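Side-chain contact in carbohydrate binding module E1 (Uncultured bacterium, PDB 5KLE), which binds beta-glucan chains such as cellopentaose at a surface site rich in tryptophan, probably targeting cellulose as a non-catalytic carbohydrate-binding module: residues 38-43 / 52-57. Numbering follows the deposited sequence.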
loop_
_atom_site.group_PDB
_atom_site.type_symbol
_atom_site.label_atom_id
_atom_site.label_comp_id
_atom_site.label_asym_id
_atom_site.label_seq_id
_atom_site.Cartn_x
_atom_site.Cartn_y
_atom_site.Cartn_z
ATOM N N GLY A 38 12.629 -9.714 -3.221
ATOM C CA GLY A 38 11.537 -10.572 -2.830
ATOM C C GLY A 38 10.180 -10.126 -3.341
ATOM O O GLY A 38 10.056 -9.414 -4.351
ATOM N N THR A 39 9.147 -10.523 -2.598
ATOM C CA THR A 39 7.756 -10.335 -2.996
ATOM C C THR A 39 7.053 -9.426 -1.994
ATOM O O THR A 39 7.121 -9.663 -0.778
ATOM C CB THR A 39 7.014 -11.668 -3.089
ATOM O OG1 THR A 39 7.678 -12.504 -4.052
ATOM C CG2 THR A 39 5.574 -11.455 -3.516
ATOM N N LEU A 40 6.382 -8.395 -2.512
ATOM C CA LEU A 40 5.669 -7.430 -1.658
ATOM C C LEU A 40 4.513 -8.096 -0.905
ATOM O O LEU A 40 3.800 -8.943 -1.453
ATOM C CB LEU A 40 5.117 -6.290 -2.529
ATOM C CG LEU A 40 4.264 -5.234 -1.828
ATOM C CD1 LEU A 40 5.192 -4.358 -0.969
ATOM C CD2 LEU A 40 3.508 -4.352 -2.844
ATOM N N GLN A 41 4.319 -7.692 0.352
ATOM C CA GLN A 41 3.231 -8.161 1.213
ATOM C C GLN A 41 2.578 -6.933 1.863
ATOM O O GLN A 41 3.287 -6.015 2.308
ATOM C CB GLN A 41 3.810 -9.063 2.330
ATOM C CG GLN A 41 4.866 -10.067 1.866
ATOM C CD GLN A 41 4.313 -11.258 1.090
ATOM O OE1 GLN A 41 3.152 -11.658 1.288
ATOM N NE2 GLN A 41 5.156 -11.871 0.263
ATOM N N ILE A 42 1.232 -6.901 1.902
ATOM C CA ILE A 42 0.444 -5.826 2.535
ATOM C C ILE A 42 -0.425 -6.487 3.597
ATOM O O ILE A 42 -1.189 -7.408 3.271
ATOM C CB ILE A 42 -0.431 -5.055 1.533
ATOM C CG1 ILE A 42 0.454 -4.432 0.447
ATOM C CG2 ILE A 42 -1.297 -4.031 2.312
ATOM C CD1 ILE A 42 -0.344 -3.790 -0.700
ATOM N N GLY A 43 -0.298 -6.046 4.854
ATOM C CA GLY A 43 -0.995 -6.692 5.971
ATOM C C GLY A 43 -1.752 -5.744 6.880
ATOM O O GLY A 43 -1.267 -4.658 7.212
ATOM N N TYR A 52 -5.924 -1.208 -3.267
ATOM C CA TYR A 52 -4.729 -0.455 -3.641
ATOM C C TYR A 52 -4.417 -0.576 -5.127
ATOM O O TYR A 52 -4.701 -1.599 -5.768
ATOM C CB TYR A 52 -3.469 -1.036 -2.933
ATOM C CG TYR A 52 -3.646 -1.227 -1.434
ATOM C CD1 TYR A 52 -3.178 -0.264 -0.518
ATOM C CD2 TYR A 52 -4.359 -2.334 -0.926
ATOM C CE1 TYR A 52 -3.381 -0.417 0.851
ATOM C CE2 TYR A 52 -4.591 -2.476 0.467
ATOM C CZ TYR A 52 -4.054 -1.524 1.341
ATOM O OH TYR A 52 -4.281 -1.638 2.715
ATOM N N ASN A 53 -3.790 0.463 -5.656
ATOM C CA ASN A 53 -3.164 0.445 -6.984
ATOM C C ASN A 53 -1.707 0.864 -6.840
ATOM O O ASN A 53 -1.420 1.890 -6.206
ATOM C CB ASN A 53 -3.803 1.459 -7.950
ATOM C CG ASN A 53 -5.221 1.100 -8.361
ATOM O OD1 ASN A 53 -5.620 -0.059 -8.310
ATOM N ND2 ASN A 53 -5.985 2.108 -8.827
ATOM N N ILE A 54 -0.790 0.115 -7.467
ATOM C CA ILE A 54 0.632 0.473 -7.472
ATOM C C ILE A 54 0.931 1.212 -8.767
ATOM O O ILE A 54 0.590 0.723 -9.859
ATOM C CB ILE A 54 1.519 -0.780 -7.359
ATOM C CG1 ILE A 54 1.274 -1.456 -6.018
ATOM C CG2 ILE A 54 2.997 -0.417 -7.562
ATOM C CD1 ILE A 54 2.065 -2.742 -5.789
ATOM N N THR A 55 1.562 2.387 -8.670
ATOM C CA THR A 55 1.818 3.172 -9.887
ATOM C C THR A 55 2.716 2.388 -10.835
ATOM O O THR A 55 3.762 1.868 -10.439
ATOM C CB THR A 55 2.443 4.508 -9.518
ATOM O OG1 THR A 55 1.534 5.150 -8.609
ATOM C CG2 THR A 55 2.626 5.410 -10.780
ATOM N N SER A 56 2.259 2.251 -12.078
ATOM C CA SER A 56 2.966 1.486 -13.114
ATOM C C SER A 56 3.140 0.028 -12.738
ATOM O O SER A 56 4.027 -0.652 -13.277
ATOM C CB SER A 56 4.313 2.111 -13.467
ATOM O OG SER A 56 4.156 3.455 -13.899
ATOM N N GLY A 57 2.259 -0.486 -11.880
ATOM C CA GLY A 57 2.356 -1.860 -11.430
ATOM C C GLY A 57 0.991 -2.453 -11.151
ATOM O O GLY A 57 -0.025 -1.998 -11.689
#
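One face of the Tyr52 ring is met by Ile42: its CD1 stands 4.2 Å above the ring plane, displaced from the ring centre, while CG2 lies over the phenol end, 3.9 Å from CZ and 3.8 Å from OH of Tyr52. The two side chains run antiparallel alongside one another, and beta-branching gives the isoleucine two arms on the same face, CG2 the closer and CD1 more loosely over the CG/CD2 end. With CG of Tyr52 beside its own backbone N (chi1 -50°), the long ring is brought across to the facing sheet, against Ile42, and its hydroxyl is hydrogen-bonded to Ser50 OG, which lets a polar tip sit in a buried place. Val92 also packs on both Tyr52 and Ile42. Residues 38-43 and 52-57, lying on strands of the two facing sheets of a beta-sandwich, share no hydrogen bond; their packing is almost wholly aliphatic and aromatic. Farther along, Leu40 and Ile54 meet end to end through terminal methyls, CD2 of Leu40 lying 3.7 Å from CD1 of Ile54. Their CA atoms are 11.0 Å apart, a gap that long, flexible aliphatic chains reaching from both sides can bridge, as suits a buried interior. Leu40 also touches Val71 of strand 67-71 and Ala74, and Ile81 of strand 77-86 lies against Ile54.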